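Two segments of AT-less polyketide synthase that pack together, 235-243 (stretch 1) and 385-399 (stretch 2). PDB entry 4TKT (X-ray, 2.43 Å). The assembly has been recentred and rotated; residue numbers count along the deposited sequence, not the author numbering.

Stretch 1, residues 235-243: GRCRSFGEG
Stretch 2, residues 385-399: PSLHAERVNPDIDFA

How does stretch 1 first meet stretch 2? Neither segment forms regular helix or strand; at Arg236 the contact is made by side chains. Arg236 (phi/psi -132/150, chi1 to chi4 -65°, -60°, -170°, -79°) directs its CA-to-CB bond toward stretch 2 and meets His388 (61/33, chi1 -53°, chi2 -60°). Arg236 CG lies over one face of the imidazole, 4.2 Å from its centroid, a CH-pi contact, while Arg236 CD comes 3.6 Å from His388 NE2. The CA-to-CB bond of Cys237 (-97/91) points away.

How do Arg238 and Ser239 connect to stretch 2? A type II turn runs from Arg238 (-75/76) through Ser239 (-57/107) and Phe240 (62/23) to Gly241, closed by Gly241 N to Arg238 O at 2.9 Å. Arg238, m then extended, packs its CG 3.9 Å from His388 CB and sends NH1 to Glu242 O at 2.9 Å. A water bridges the stretches: it donates to Ser239 O (2.7 Å) and Leu387 O (2.6 Å) and accepts from Ser386 OG (2.6 Å).

What does Phe240 meet in stretch 2? With chi1 -48° and chi2 -72°, its ring meets Ile396 (m, t) at the edge, CD1 to CD1 3.8 Å, and its CB lies 4.2 Å from CE2 of Phe398 (chi1 -89°, chi2 -42°); these carbon-to-carbon contacts bury nonpolar surface.

What joins the backbones? A single bridge, antiparallel in hydrogen-bond pattern, pairs Gly241 (-102/162) with Val392 (-78/149), CA to CA 4.3 Å. Asn393 N donates to Phe240 O and Glu242 N to Arg391 O, each at 3.0 Å, the first nearly straight at 171°, the second more bent at 158°. Gly241 fits because a CB there would lie 2.2 Å from His388 O. Glu242 (-74/139), modelled only to CB, rests that atom 4.0 Å from Pro394 CD, in the type I turn from Asn393 to Ile396.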

# COMPACT_ATOMS: atom_id res chain seq x y z
N GLY A 235 -1.44 -13.44 -21.46
CA GLY A 235 -1.13 -13.17 -20.06
C GLY A 235 -0.76 -11.73 -19.78
O GLY A 235 0.06 -11.44 -18.92
N ARG A 236 -1.39 -10.81 -20.52
CA ARG A 236 -1.13 -9.39 -20.34
C ARG A 236 -2.43 -8.61 -20.24
O ARG A 236 -3.45 -9.01 -20.81
CB ARG A 236 -0.29 -8.85 -21.50
CG ARG A 236 1.11 -9.44 -21.59
CD ARG A 236 1.91 -9.16 -20.33
NE ARG A 236 3.32 -9.49 -20.47
CZ ARG A 236 3.82 -10.72 -20.39
NH1 ARG A 236 3.02 -11.75 -20.20
NH2 ARG A 236 5.12 -10.91 -20.52
N CYS A 237 -2.39 -7.51 -19.51
CA CYS A 237 -3.49 -6.55 -19.53
C CYS A 237 -3.15 -5.43 -20.51
O CYS A 237 -2.52 -4.44 -20.13
CB CYS A 237 -3.77 -5.98 -18.14
SG CYS A 237 -4.62 -7.11 -17.02
N ARG A 238 -3.55 -5.60 -21.76
CA ARG A 238 -3.31 -4.58 -22.78
C ARG A 238 -4.27 -3.42 -22.58
O ARG A 238 -5.25 -3.27 -23.32
CB ARG A 238 -3.46 -5.16 -24.18
CG ARG A 238 -2.54 -6.33 -24.48
CD ARG A 238 -2.74 -6.80 -25.91
NE ARG A 238 -1.88 -7.92 -26.26
CZ ARG A 238 -1.78 -8.42 -27.49
NH1 ARG A 238 -2.47 -7.87 -28.48
NH2 ARG A 238 -0.98 -9.45 -27.73
N SER A 239 -3.99 -2.59 -21.58
CA SER A 239 -4.86 -1.47 -21.23
C SER A 239 -5.08 -0.54 -22.41
O SER A 239 -4.17 0.20 -22.80
CB SER A 239 -4.28 -0.70 -20.05
OG SER A 239 -3.99 -1.56 -18.97
N PHE A 240 -6.29 -0.59 -22.97
CA PHE A 240 -6.69 0.25 -24.10
C PHE A 240 -5.84 -0.02 -25.34
O PHE A 240 -5.73 0.83 -26.23
CB PHE A 240 -6.63 1.73 -23.71
CG PHE A 240 -7.29 2.03 -22.40
CD1 PHE A 240 -8.67 2.00 -22.29
CD2 PHE A 240 -6.53 2.34 -21.29
CE1 PHE A 240 -9.28 2.27 -21.08
CE2 PHE A 240 -7.14 2.61 -20.08
CZ PHE A 240 -8.52 2.58 -19.97
N GLY A 241 -5.24 -1.20 -25.40
CA GLY A 241 -4.44 -1.60 -26.54
C GLY A 241 -5.19 -2.54 -27.46
O GLY A 241 -6.19 -3.15 -27.06
N GLU A 242 -4.72 -2.66 -28.70
CA GLU A 242 -5.34 -3.56 -29.66
C GLU A 242 -5.01 -5.01 -29.33
O GLU A 242 -3.89 -5.34 -28.96
CB GLU A 242 -4.87 -3.22 -31.08
N GLY A 243 -6.01 -5.88 -29.46
CA GLY A 243 -5.80 -7.31 -29.27
C GLY A 243 -5.97 -7.79 -27.84
O GLY A 243 -5.67 -8.94 -27.53
N PRO A 385 4.70 5.69 -18.29
CA PRO A 385 4.13 4.99 -19.44
C PRO A 385 3.04 3.98 -19.10
O PRO A 385 3.02 3.43 -18.00
CB PRO A 385 5.34 4.27 -20.05
CG PRO A 385 6.51 5.05 -19.60
CD PRO A 385 6.17 5.54 -18.24
N SER A 386 2.15 3.74 -20.06
CA SER A 386 1.19 2.65 -19.98
C SER A 386 1.55 1.63 -21.07
O SER A 386 1.69 1.99 -22.24
CB SER A 386 -0.24 3.16 -20.15
OG SER A 386 -1.18 2.20 -19.73
N LEU A 387 1.69 0.37 -20.68
CA LEU A 387 2.28 -0.64 -21.56
C LEU A 387 1.28 -1.34 -22.47
O LEU A 387 0.07 -1.27 -22.27
CB LEU A 387 3.02 -1.68 -20.72
CG LEU A 387 4.10 -1.14 -19.77
CD1 LEU A 387 4.77 -2.28 -19.02
CD2 LEU A 387 5.12 -0.32 -20.54
N HIS A 388 1.83 -2.02 -23.49
CA HIS A 388 1.07 -2.88 -24.39
C HIS A 388 -0.02 -2.14 -25.16
O HIS A 388 -1.07 -2.71 -25.46
CB HIS A 388 0.46 -4.05 -23.62
CG HIS A 388 1.46 -4.81 -22.80
ND1 HIS A 388 2.55 -5.44 -23.37
CD2 HIS A 388 1.54 -5.04 -21.47
CE1 HIS A 388 3.26 -6.02 -22.41
NE2 HIS A 388 2.67 -5.80 -21.26
N ALA A 389 0.24 -0.88 -25.48
CA ALA A 389 -0.72 -0.09 -26.24
C ALA A 389 -0.02 0.76 -27.29
O ALA A 389 -0.40 1.91 -27.52
CB ALA A 389 -1.53 0.80 -25.30
N GLU A 390 1.00 0.19 -27.94
CA GLU A 390 1.70 0.87 -29.02
C GLU A 390 0.70 1.23 -30.11
O GLU A 390 0.76 2.32 -30.69
CB GLU A 390 2.82 -0.01 -29.59
N ARG A 391 -0.23 0.32 -30.37
CA ARG A 391 -1.39 0.60 -31.20
C ARG A 391 -2.63 0.49 -30.32
O ARG A 391 -2.84 -0.51 -29.64
CB ARG A 391 -1.47 -0.35 -32.39
N VAL A 392 -3.45 1.54 -30.32
CA VAL A 392 -4.62 1.63 -29.45
C VAL A 392 -5.77 0.78 -29.99
O VAL A 392 -5.90 0.59 -31.20
CB VAL A 392 -5.06 3.11 -29.29
CG1 VAL A 392 -6.25 3.23 -28.35
CG2 VAL A 392 -3.90 3.95 -28.80
N ASN A 393 -6.59 0.26 -29.07
CA ASN A 393 -7.82 -0.45 -29.42
C ASN A 393 -8.63 0.32 -30.46
O ASN A 393 -9.01 1.47 -30.24
CB ASN A 393 -8.66 -0.68 -28.16
CG ASN A 393 -9.86 -1.57 -28.39
OD1 ASN A 393 -10.59 -1.42 -29.37
ND2 ASN A 393 -10.07 -2.52 -27.49
N PRO A 394 -8.90 -0.32 -31.61
CA PRO A 394 -9.60 0.27 -32.76
C PRO A 394 -10.98 0.83 -32.42
O PRO A 394 -11.46 1.72 -33.12
CB PRO A 394 -9.72 -0.91 -33.73
CG PRO A 394 -8.60 -1.81 -33.37
CD PRO A 394 -8.47 -1.71 -31.89
N ASP A 395 -11.61 0.31 -31.37
CA ASP A 395 -12.93 0.77 -30.96
C ASP A 395 -12.89 2.10 -30.20
O ASP A 395 -13.92 2.72 -29.97
CB ASP A 395 -13.63 -0.28 -30.10
CG ASP A 395 -13.98 -1.54 -30.87
OD1 ASP A 395 -14.07 -1.48 -32.11
OD2 ASP A 395 -14.18 -2.59 -30.22
N ILE A 396 -11.69 2.52 -29.82
CA ILE A 396 -11.53 3.71 -28.99
C ILE A 396 -10.98 4.91 -29.76
O ILE A 396 -9.95 4.81 -30.44
CB ILE A 396 -10.61 3.43 -27.79
CG1 ILE A 396 -11.16 2.27 -26.96
CG2 ILE A 396 -10.47 4.68 -26.92
CD1 ILE A 396 -10.34 1.97 -25.73
N ASP A 397 -11.67 6.04 -29.65
CA ASP A 397 -11.23 7.27 -30.29
C ASP A 397 -10.74 8.27 -29.24
O ASP A 397 -11.53 9.04 -28.69
CB ASP A 397 -12.37 7.88 -31.11
CG ASP A 397 -11.93 9.08 -31.93
OD1 ASP A 397 -10.71 9.25 -32.13
OD2 ASP A 397 -12.81 9.85 -32.37
N PHE A 398 -9.44 8.24 -28.97
CA PHE A 398 -8.85 9.12 -27.97
C PHE A 398 -8.73 10.55 -28.48
O PHE A 398 -8.67 11.49 -27.69
CB PHE A 398 -7.49 8.59 -27.53
CG PHE A 398 -7.56 7.63 -26.38
CD1 PHE A 398 -8.40 7.87 -25.31
CD2 PHE A 398 -6.79 6.48 -26.38
CE1 PHE A 398 -8.47 6.99 -24.25
CE2 PHE A 398 -6.85 5.59 -25.32
CZ PHE A 398 -7.70 5.85 -24.26
N ALA A 399 -8.68 10.70 -29.80
CA ALA A 399 -8.60 12.02 -30.42
C ALA A 399 -9.82 12.87 -30.06
O ALA A 399 -9.69 14.05 -29.76
CB ALA A 399 -8.47 11.89 -31.92
O HOH W 1 -1.66 0.66 -21.81